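Long-range contacts in short chain dehydrogenase/reductase (PDB 4IUY), which probably catalyses NAD(P)(H)-dependent oxidation or reduction, as a Rossmann-fold short-chain oxidoreductase: residues A35-E45 against L64-Y75; N111-K119 against D130-K138. All blocks are in the same frame, centred on the assembly; numbering follows the deposited sequence.

Overall arrangement
The chain illustrates how a Rossmann-fold sheet gathers its pockets at the C-terminal ends of its parallel strands. After strand 29-32, segment 35-45 turns into helix 38-49; the chain then passes through the parallel strand 53-58 and enters helix 65-75, so contact 1 closes one strand-and-helix excursion on a single face of the sheet. Strand 108-111 then opens segment 111-119, and contact 2 closes the shorter excursion to helix 126-153. The contacts follow in series, neither nested nor crossed, with centres about 22 Å apart. They nevertheless touch, since Asn112 packs against Leu39 and Gly40, joining the glycine-rich turn to the loop of the central strand.

Contact 1: A35-E45 against L64-Y75; sequences ASSGLGHHIAE and LKELESHIKNEY
His41 ND1 donates a 2.8 Å hydrogen bond to Ala35 O, and the ring held by that bond carries Leu67 on one face. The surroundings are the Rossmann fold: Ala35 to Gly40 belong to the glycine-rich turn after the first strand, which in this family receives the dinucleotide cofactor, and no cofactor is bound in this apo structure. Helices 38-45 and 65-75 run nearly parallel, 17° apart, as expected of successive helices on one face of the sheet, with strand 53-58 beneath; Ala44 and Leu67 both rest on Ile56.

The middle of the contact is a CH-pi interaction. With CG anti to the backbone N (chi1 177°), Leu67 extends toward the first helix and sets CD2 over the centre of the imidazole, 3.8 Å from the centroid of the His41 ring, while CD1 lies beside His41 O. The same CD2 methyl also meets Ala44 CB at 4.0 Å, filling the corner between histidine and alanine. One turn further on, Ile71 CD1 rests against Ala44 O and CB. Nearer the turn, Leu64 CD2 packs on Ala35 CB at 3.9 Å and reaches the backbone at Ser36.

Polar links border this apolar row. A water accepts from Leu67 N and lies near His41 NE2, spanning the two segments. At the far end Glu45, bent at chi2, crosses Tyr75 at about a right angle, its carboxylate and the phenol ring 65° apart. Glu74 OE1 stands 4.3 Å from Glu45 OE2, a like-charge approach that might favour protonation of one of the two carboxylates. The phenol may partly offset it: Tyr75 OH donates to the anti lone pair of Glu45 OE2 at 3.2 Å.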
loop_
_atom_site.group_PDB
_atom_site.type_symbol
_atom_site.label_atom_id
_atom_site.label_comp_id
_atom_site.label_asym_id
_atom_site.label_seq_id
_atom_site.Cartn_x
_atom_site.Cartn_y
_atom_site.Cartn_z
ATOM N N ALA D 35 20.677 15.656 15.632
ATOM C CA ALA D 35 20.297 17.035 15.928
ATOM C C ALA D 35 21.128 18.085 15.195
ATOM O O ALA D 35 20.743 19.251 15.137
ATOM C CB ALA D 35 20.350 17.292 17.413
ATOM N N SER D 36 22.246 17.678 14.608
ATOM C CA SER D 36 23.141 18.664 14.027
ATOM C C SER D 36 22.739 19.144 12.633
ATOM O O SER D 36 23.223 20.184 12.193
ATOM C CB SER D 36 24.577 18.146 14.013
ATOM O OG SER D 36 24.670 17.000 13.193
ATOM N N SER D 37 21.840 18.421 11.960
ATOM C CA SER D 37 21.318 18.878 10.660
ATOM C C SER D 37 20.376 20.074 10.839
ATOM O O SER D 37 19.901 20.325 11.948
ATOM C CB SER D 37 20.542 17.770 9.968
ATOM O OG SER D 37 19.337 17.533 10.672
ATOM N N GLY D 38 20.096 20.791 9.747
ATOM C CA GLY D 38 19.119 21.866 9.762
ATOM C C GLY D 38 17.762 21.402 10.292
ATOM O O GLY D 38 17.112 22.120 11.046
ATOM N N LEU D 39 17.315 20.217 9.871
ATOM C CA LEU D 39 16.047 19.661 10.343
ATOM C C LEU D 39 16.105 19.366 11.832
ATOM O O LEU D 39 15.173 19.680 12.573
ATOM C CB LEU D 39 15.669 18.384 9.580
ATOM C CG LEU D 39 14.368 17.748 10.073
ATOM C CD1 LEU D 39 13.206 18.753 9.963
ATOM C CD2 LEU D 39 14.065 16.441 9.355
ATOM N N GLY D 40 17.205 18.767 12.269
ATOM C CA GLY D 40 17.371 18.494 13.679
ATOM C C GLY D 40 17.326 19.763 14.535
ATOM O O GLY D 40 16.739 19.766 15.612
ATOM N N HIS D 41 17.947 20.835 14.056
ATOM C CA HIS D 41 17.936 22.140 14.736
ATOM C C HIS D 41 16.512 22.694 14.840
ATOM O O HIS D 41 16.070 23.238 15.879
ATOM C CB HIS D 41 18.789 23.142 13.952
ATOM C CG HIS D 41 20.240 23.138 14.328
ATOM N ND1 HIS D 41 20.972 21.977 14.465
ATOM C CD2 HIS D 41 21.099 24.158 14.581
ATOM C CE1 HIS D 41 22.219 22.280 14.794
ATOM N NE2 HIS D 41 22.321 23.594 14.867
ATOM N N HIS D 42 15.819 22.586 13.718
ATOM C CA HIS D 42 14.471 23.066 13.611
ATOM C C HIS D 42 13.575 22.346 14.623
ATOM O O HIS D 42 12.799 22.979 15.333
ATOM C CB HIS D 42 13.946 22.861 12.164
ATOM C CG HIS D 42 12.508 23.203 12.016
ATOM N ND1 HIS D 42 12.073 24.488 11.770
ATOM C CD2 HIS D 42 11.395 22.443 12.147
ATOM C CE1 HIS D 42 10.751 24.495 11.718
ATOM N NE2 HIS D 42 10.315 23.270 11.950
ATOM N N ILE D 43 13.706 21.020 14.674
ATOM C CA ILE D 43 12.894 20.197 15.552
ATOM C C ILE D 43 13.163 20.570 16.996
ATOM O O ILE D 43 12.213 20.781 17.755
ATOM C CB ILE D 43 13.136 18.700 15.322
ATOM C CG1 ILE D 43 12.587 18.303 13.946
ATOM C CG2 ILE D 43 12.489 17.845 16.425
ATOM C CD1 ILE D 43 12.852 16.851 13.584
ATOM N N ALA D 44 14.444 20.698 17.351
ATOM C CA ALA D 44 14.815 21.093 18.696
ATOM C C ALA D 44 14.181 22.412 19.076
ATOM O O ALA D 44 13.603 22.551 20.150
ATOM C CB ALA D 44 16.339 21.207 18.835
ATOM N N GLU D 45 14.258 23.361 18.157
ATOM C CA GLU D 45 13.765 24.690 18.435
ATOM C C GLU D 45 12.250 24.708 18.535
ATOM O O GLU D 45 11.691 25.415 19.369
ATOM C CB GLU D 45 14.278 25.642 17.378
ATOM C CG GLU D 45 14.130 27.070 17.733
ATOM C CD GLU D 45 15.265 27.888 17.218
ATOM O OE1 GLU D 45 16.234 27.306 16.685
ATOM O OE2 GLU D 45 15.148 29.123 17.281
ATOM N N LEU D 64 26.615 21.271 18.039
ATOM C CA LEU D 64 25.432 21.524 18.873
ATOM C C LEU D 64 25.484 22.797 19.734
ATOM O O LEU D 64 24.466 23.234 20.260
ATOM C CB LEU D 64 25.151 20.323 19.788
ATOM C CG LEU D 64 24.788 19.036 19.035
ATOM C CD1 LEU D 64 24.369 17.953 20.033
ATOM C CD2 LEU D 64 23.743 19.220 17.881
ATOM N N LYS D 65 26.670 23.363 19.919
ATOM C CA LYS D 65 26.857 24.402 20.937
ATOM C C LYS D 65 26.070 25.690 20.708
ATOM O O LYS D 65 25.515 26.219 21.679
ATOM C CB LYS D 65 28.351 24.768 21.070
ATOM C CG LYS D 65 29.255 23.646 21.535
ATOM C CD LYS D 65 28.905 23.086 22.894
ATOM C CE LYS D 65 30.000 22.111 23.337
ATOM N NZ LYS D 65 29.774 21.486 24.679
ATOM N N GLU D 66 26.003 26.206 19.474
ATOM C CA GLU D 66 25.197 27.423 19.250
ATOM C C GLU D 66 23.738 27.221 19.609
ATOM O O GLU D 66 23.138 28.074 20.264
ATOM C CB GLU D 66 25.191 27.953 17.813
ATOM C CG GLU D 66 26.443 28.376 17.171
ATOM C CD GLU D 66 26.137 29.113 15.864
ATOM O OE1 GLU D 66 24.958 29.470 15.624
ATOM O OE2 GLU D 66 27.065 29.302 15.059
ATOM N N LEU D 67 23.181 26.099 19.139
ATOM C CA LEU D 67 21.781 25.781 19.301
ATOM C C LEU D 67 21.411 25.703 20.768
ATOM O O LEU D 67 20.421 26.295 21.174
ATOM C CB LEU D 67 21.477 24.441 18.614
ATOM C CG LEU D 67 20.082 23.818 18.687
ATOM C CD1 LEU D 67 19.049 24.693 18.003
ATOM C CD2 LEU D 67 20.096 22.391 18.091
ATOM N N GLU D 68 22.232 25.004 21.556
ATOM C CA GLU D 68 22.037 24.900 23.003
ATOM C C GLU D 68 21.909 26.291 23.639
ATOM O O GLU D 68 20.981 26.564 24.394
ATOM C CB GLU D 68 23.194 24.131 23.631
ATOM C CG GLU D 68 23.152 24.015 25.142
ATOM C CD GLU D 68 24.351 23.258 25.696
ATOM O OE1 GLU D 68 25.423 23.263 25.044
ATOM O OE2 GLU D 68 24.236 22.688 26.805
ATOM N N SER D 69 22.824 27.176 23.280
ATOM C CA SER D 69 22.818 28.531 23.835
ATOM C C SER D 69 21.600 29.325 23.423
ATOM O O SER D 69 21.028 30.033 24.255
ATOM C CB SER D 69 24.069 29.308 23.437
ATOM O OG SER D 69 25.208 28.692 23.975
ATOM N N HIS D 70 21.246 29.252 22.141
ATOM C CA HIS D 70 20.079 29.965 21.642
ATOM C C HIS D 70 18.853 29.537 22.420
ATOM O O HIS D 70 18.105 30.351 22.921
ATOM C CB HIS D 70 19.863 29.722 20.136
ATOM C CG HIS D 70 20.808 30.470 19.254
ATOM N ND1 HIS D 70 21.168 31.787 19.485
ATOM C CD2 HIS D 70 21.469 30.087 18.134
ATOM C CE1 HIS D 70 22.008 32.179 18.541
ATOM N NE2 HIS D 70 22.201 31.170 17.703
ATOM N N ILE D 71 18.714 28.233 22.565
ATOM C CA ILE D 71 17.553 27.614 23.197
ATOM C C ILE D 71 17.455 27.916 24.700
ATOM O O ILE D 71 16.376 28.256 25.193
ATOM C CB ILE D 71 17.540 26.090 22.952
ATOM C CG1 ILE D 71 17.265 25.811 21.474
ATOM C CG2 ILE D 71 16.536 25.401 23.879
ATOM C CD1 ILE D 71 16.931 24.379 21.163
ATOM N N LYS D 72 18.565 27.796 25.416
ATOM C CA LYS D 72 18.546 28.152 26.820
ATOM C C LYS D 72 18.163 29.627 26.985
ATOM O O LYS D 72 17.266 29.952 27.750
ATOM C CB LYS D 72 19.917 27.870 27.468
ATOM C CG LYS D 72 20.209 26.385 27.607
ATOM C CD LYS D 72 21.660 26.115 27.876
ATOM C CE LYS D 72 21.995 26.381 29.325
ATOM N NZ LYS D 72 21.187 25.466 30.160
ATOM N N ASN D 73 18.791 30.492 26.197
ATOM C CA ASN D 73 18.584 31.934 26.283
ATOM C C ASN D 73 17.191 32.399 25.886
ATOM O O ASN D 73 16.603 33.249 26.544
ATOM C CB ASN D 73 19.636 32.656 25.437
ATOM C CG ASN D 73 19.555 34.167 25.555
ATOM O OD1 ASN D 73 18.811 34.815 24.812
ATOM N ND2 ASN D 73 20.313 34.741 26.502
ATOM N N GLU D 74 16.690 31.862 24.778
ATOM C CA GLU D 74 15.421 32.303 24.207
ATOM C C GLU D 74 14.173 31.652 24.789
ATOM O O GLU D 74 13.147 32.306 24.900
ATOM C CB GLU D 74 15.455 32.141 22.694
ATOM C CG GLU D 74 16.266 33.253 22.040
ATOM C CD GLU D 74 16.174 33.224 20.530
ATOM O OE1 GLU D 74 15.357 32.432 19.998
ATOM O OE2 GLU D 74 16.956 33.954 19.878
ATOM N N TYR D 75 14.250 30.372 25.144
ATOM C CA TYR D 75 13.063 29.637 25.582
ATOM C C TYR D 75 13.091 29.215 27.035
ATOM O O TYR D 75 12.059 28.854 27.583
ATOM C CB TYR D 75 12.794 28.430 24.691
ATOM C CG TYR D 75 12.773 28.807 23.248
ATOM C CD1 TYR D 75 11.791 29.656 22.756
ATOM C CD2 TYR D 75 13.724 28.305 22.364
ATOM C CE1 TYR D 75 11.767 30.018 21.413
ATOM C CE2 TYR D 75 13.716 28.660 21.030
ATOM C CZ TYR D 75 12.733 29.518 20.552
ATOM O OH TYR D 75 12.719 29.861 19.210
HETATM O O HOH W 1 24.589 24.598 16.927
#

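Contact 2: N111-K119 against D130-K138; sequences NNAGVSDTK and DKIVDTNLK
Val115 lays its CG2 methyl on the side of Thr135, 3.8 Å from Thr135 CB, and the two side chains cross at about a right angle. This valine directly follows the Asn-Asn-Ala-Gly motif of short-chain dehydrogenases, Asn111 to Gly114, which leads off the central strand. CG2 stands between the backbone N and carbonyl carbon (chi1 -64° for CG1), and this turns it onto the helix, where Ile132 CG1 meets it as well.

Beside this packing, the amide of Asn136 pairs with the backbone of one residue as a neighbouring strand would: Val115 N donates to a lone pair of Asn136 OD1 at 3.0 Å, and Asn136 ND2 donates to Val115 O at 2.9 Å. Both bonds lie in the plane of the accepting carbonyl, and together they fix the amide's rotation; ND2 also bonds Ser181 OG. Asn136 probably corresponds to the asparagine of the family's Asn-Ser-Tyr-Lys tetrad, consistent with Tyr178 packing against it. Here the helix widens into a pi-type turn, Val133 O accepting from both Leu137 N and Lys138 N.

Toward the far end, a water donates to Asp117 OD2 at 2.8 Å and accepts from Lys131 NZ.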
loop_
_atom_site.group_PDB
_atom_site.type_symbol
_atom_site.label_atom_id
_atom_site.label_comp_id
_atom_site.label_asym_id
_atom_site.label_seq_id
_atom_site.Cartn_x
_atom_site.Cartn_y
_atom_site.Cartn_z
ATOM N N ASN D 111 13.717 9.902 16.218
ATOM C CA ASN D 111 14.782 9.310 15.428
ATOM C C ASN D 111 14.933 10.079 14.111
ATOM O O ASN D 111 14.176 9.848 13.165
ATOM C CB ASN D 111 14.445 7.841 15.118
ATOM C CG ASN D 111 14.709 6.902 16.292
ATOM O OD1 ASN D 111 15.707 7.018 16.988
ATOM N ND2 ASN D 111 13.801 5.964 16.502
ATOM N N ASN D 112 15.923 10.962 14.037
ATOM C CA ASN D 112 16.072 11.857 12.897
ATOM C C ASN D 112 17.478 11.753 12.263
ATOM O O ASN D 112 17.920 12.622 11.516
ATOM C CB ASN D 112 15.779 13.287 13.367
ATOM C CG ASN D 112 16.043 14.342 12.290
ATOM O OD1 ASN D 112 15.566 14.240 11.157
ATOM N ND2 ASN D 112 16.919 15.288 12.612
ATOM N N ALA D 113 18.195 10.685 12.570
ATOM C CA ALA D 113 19.490 10.461 11.945
ATOM C C ALA D 113 19.251 9.858 10.558
ATOM O O ALA D 113 18.392 9.000 10.388
ATOM C CB ALA D 113 20.370 9.562 12.811
ATOM N N GLY D 114 19.979 10.340 9.562
ATOM C CA GLY D 114 19.773 9.903 8.192
ATOM C C GLY D 114 20.901 10.322 7.264
ATOM O O GLY D 114 21.290 11.487 7.263
ATOM N N VAL D 115 21.480 9.365 6.536
ATOM C CA VAL D 115 22.482 9.665 5.511
ATOM C C VAL D 115 22.144 9.031 4.168
ATOM O O VAL D 115 21.401 8.051 4.077
ATOM C CB VAL D 115 23.911 9.196 5.897
ATOM C CG1 VAL D 115 24.417 9.944 7.113
ATOM C CG2 VAL D 115 23.946 7.678 6.114
ATOM N N SER D 116 22.685 9.609 3.111
ATOM C CA SER D 116 22.492 9.033 1.795
ATOM C C SER D 116 23.711 9.332 0.935
ATOM O O SER D 116 24.752 9.761 1.425
ATOM C CB SER D 116 21.214 9.561 1.151
ATOM O OG SER D 116 20.872 8.820 -0.009
ATOM N N ASP D 117 23.554 9.115 -0.356
ATOM C CA ASP D 117 24.600 9.321 -1.336
ATOM C C ASP D 117 23.865 9.311 -2.666
ATOM O O ASP D 117 22.645 9.204 -2.704
ATOM C CB ASP D 117 25.632 8.188 -1.278
ATOM C CG ASP D 117 27.005 8.611 -1.800
ATOM O OD1 ASP D 117 27.101 9.601 -2.565
ATOM O OD2 ASP D 117 27.996 7.925 -1.474
ATOM N N THR D 118 24.606 9.463 -3.747
ATOM C CA THR D 118 24.060 9.331 -5.082
ATOM C C THR D 118 25.028 8.504 -5.885
ATOM O O THR D 118 26.139 8.944 -6.159
ATOM C CB THR D 118 23.868 10.685 -5.765
ATOM O OG1 THR D 118 22.999 11.493 -4.964
ATOM C CG2 THR D 118 23.237 10.484 -7.129
ATOM N N LYS D 119 24.626 7.286 -6.210
ATOM C CA LYS D 119 25.456 6.381 -6.985
ATOM C C LYS D 119 24.557 5.525 -7.830
ATOM O O LYS D 119 23.450 5.206 -7.423
ATOM C CB LYS D 119 26.282 5.456 -6.083
ATOM C CG LYS D 119 27.404 6.121 -5.321
ATOM C CD LYS D 119 28.290 5.051 -4.727
ATOM C CE LYS D 119 29.427 5.650 -3.954
ATOM N NZ LYS D 119 30.466 4.605 -3.746
ATOM N N ASP D 130 26.532 -0.563 4.356
ATOM C CA ASP D 130 26.589 -0.576 5.821
ATOM C C ASP D 130 26.369 0.811 6.403
ATOM O O ASP D 130 25.599 0.964 7.336
ATOM C CB ASP D 130 27.892 -1.176 6.348
ATOM C CG ASP D 130 28.019 -2.674 6.043
ATOM O OD1 ASP D 130 26.998 -3.338 5.709
ATOM O OD2 ASP D 130 29.151 -3.199 6.148
ATOM N N LYS D 131 27.017 1.829 5.843
ATOM C CA LYS D 131 26.829 3.182 6.358
ATOM C C LYS D 131 25.375 3.639 6.300
ATOM O O LYS D 131 24.820 4.092 7.289
ATOM C CB LYS D 131 27.700 4.184 5.601
ATOM C CG LYS D 131 27.540 5.606 6.115
ATOM C CD LYS D 131 28.587 6.540 5.567
ATOM C CE LYS D 131 28.489 6.634 4.049
ATOM N NZ LYS D 131 27.296 7.417 3.565
ATOM N N ILE D 132 24.762 3.509 5.130
ATOM C CA ILE D 132 23.413 4.009 4.884
ATOM C C ILE D 132 22.343 3.209 5.637
ATOM O O ILE D 132 21.459 3.780 6.267
ATOM C CB ILE D 132 23.130 4.044 3.382
ATOM C CG1 ILE D 132 23.999 5.112 2.743
ATOM C CG2 ILE D 132 21.633 4.281 3.088
ATOM C CD1 ILE D 132 24.109 4.973 1.259
ATOM N N VAL D 133 22.431 1.887 5.571
ATOM C CA VAL D 133 21.432 1.040 6.196
ATOM C C VAL D 133 21.558 1.000 7.727
ATOM O O VAL D 133 20.531 1.073 8.431
ATOM C CB VAL D 133 21.424 -0.380 5.570
ATOM C CG1 VAL D 133 20.386 -1.240 6.245
ATOM C CG2 VAL D 133 21.113 -0.293 4.061
ATOM N N ASP D 134 22.795 0.943 8.247
ATOM C CA ASP D 134 22.995 0.955 9.707
ATOM C C ASP D 134 22.548 2.250 10.341
ATOM O O ASP D 134 21.912 2.233 11.392
ATOM C CB ASP D 134 24.446 0.675 10.102
ATOM C CG ASP D 134 24.858 -0.735 9.782
ATOM O OD1 ASP D 134 23.978 -1.517 9.355
ATOM O OD2 ASP D 134 26.045 -1.057 9.957
ATOM N N THR D 135 22.878 3.363 9.695
ATOM C CA THR D 135 22.457 4.677 10.147
ATOM C C THR D 135 20.942 4.897 9.998
ATOM O O THR D 135 20.300 5.424 10.904
ATOM C CB THR D 135 23.183 5.792 9.377
ATOM O OG1 THR D 135 24.575 5.783 9.717
ATOM C CG2 THR D 135 22.580 7.168 9.716
ATOM N N ASN D 136 20.370 4.482 8.867
ATOM C CA ASN D 136 18.962 4.786 8.595
ATOM C C ASN D 136 17.970 3.839 9.224
ATOM O O ASN D 136 16.822 4.226 9.475
ATOM C CB ASN D 136 18.686 4.870 7.086
ATOM C CG ASN D 136 19.366 6.057 6.419
ATOM O OD1 ASN D 136 19.663 7.046 7.058
ATOM N ND2 ASN D 136 19.615 5.953 5.126
ATOM N N LEU D 137 18.410 2.614 9.508
ATOM C CA LEU D 137 17.487 1.566 9.960
ATOM C C LEU D 137 17.965 0.892 11.258
ATOM O O LEU D 137 17.224 0.802 12.237
ATOM C CB LEU D 137 17.275 0.523 8.870
ATOM C CG LEU D 137 16.452 -0.721 9.220
ATOM C CD1 LEU D 137 15.016 -0.373 9.684
ATOM C CD2 LEU D 137 16.412 -1.672 8.040
ATOM N N LYS D 138 19.208 0.431 11.280
ATOM C CA LYS D 138 19.678 -0.254 12.486
ATOM C C LYS D 138 19.772 0.660 13.706
ATOM O O LYS D 138 19.375 0.268 14.797
ATOM C CB LYS D 138 21.006 -0.941 12.258
ATOM C CG LYS D 138 21.436 -1.810 13.423
ATOM C CD LYS D 138 22.727 -2.510 13.079
ATOM C CE LYS D 138 23.287 -3.257 14.291
ATOM N NZ LYS D 138 24.664 -3.787 14.007
HETATM O O HOH W 2 16.204 6.925 9.185
HETATM O O HOH W 3 27.846 6.214 0.788
#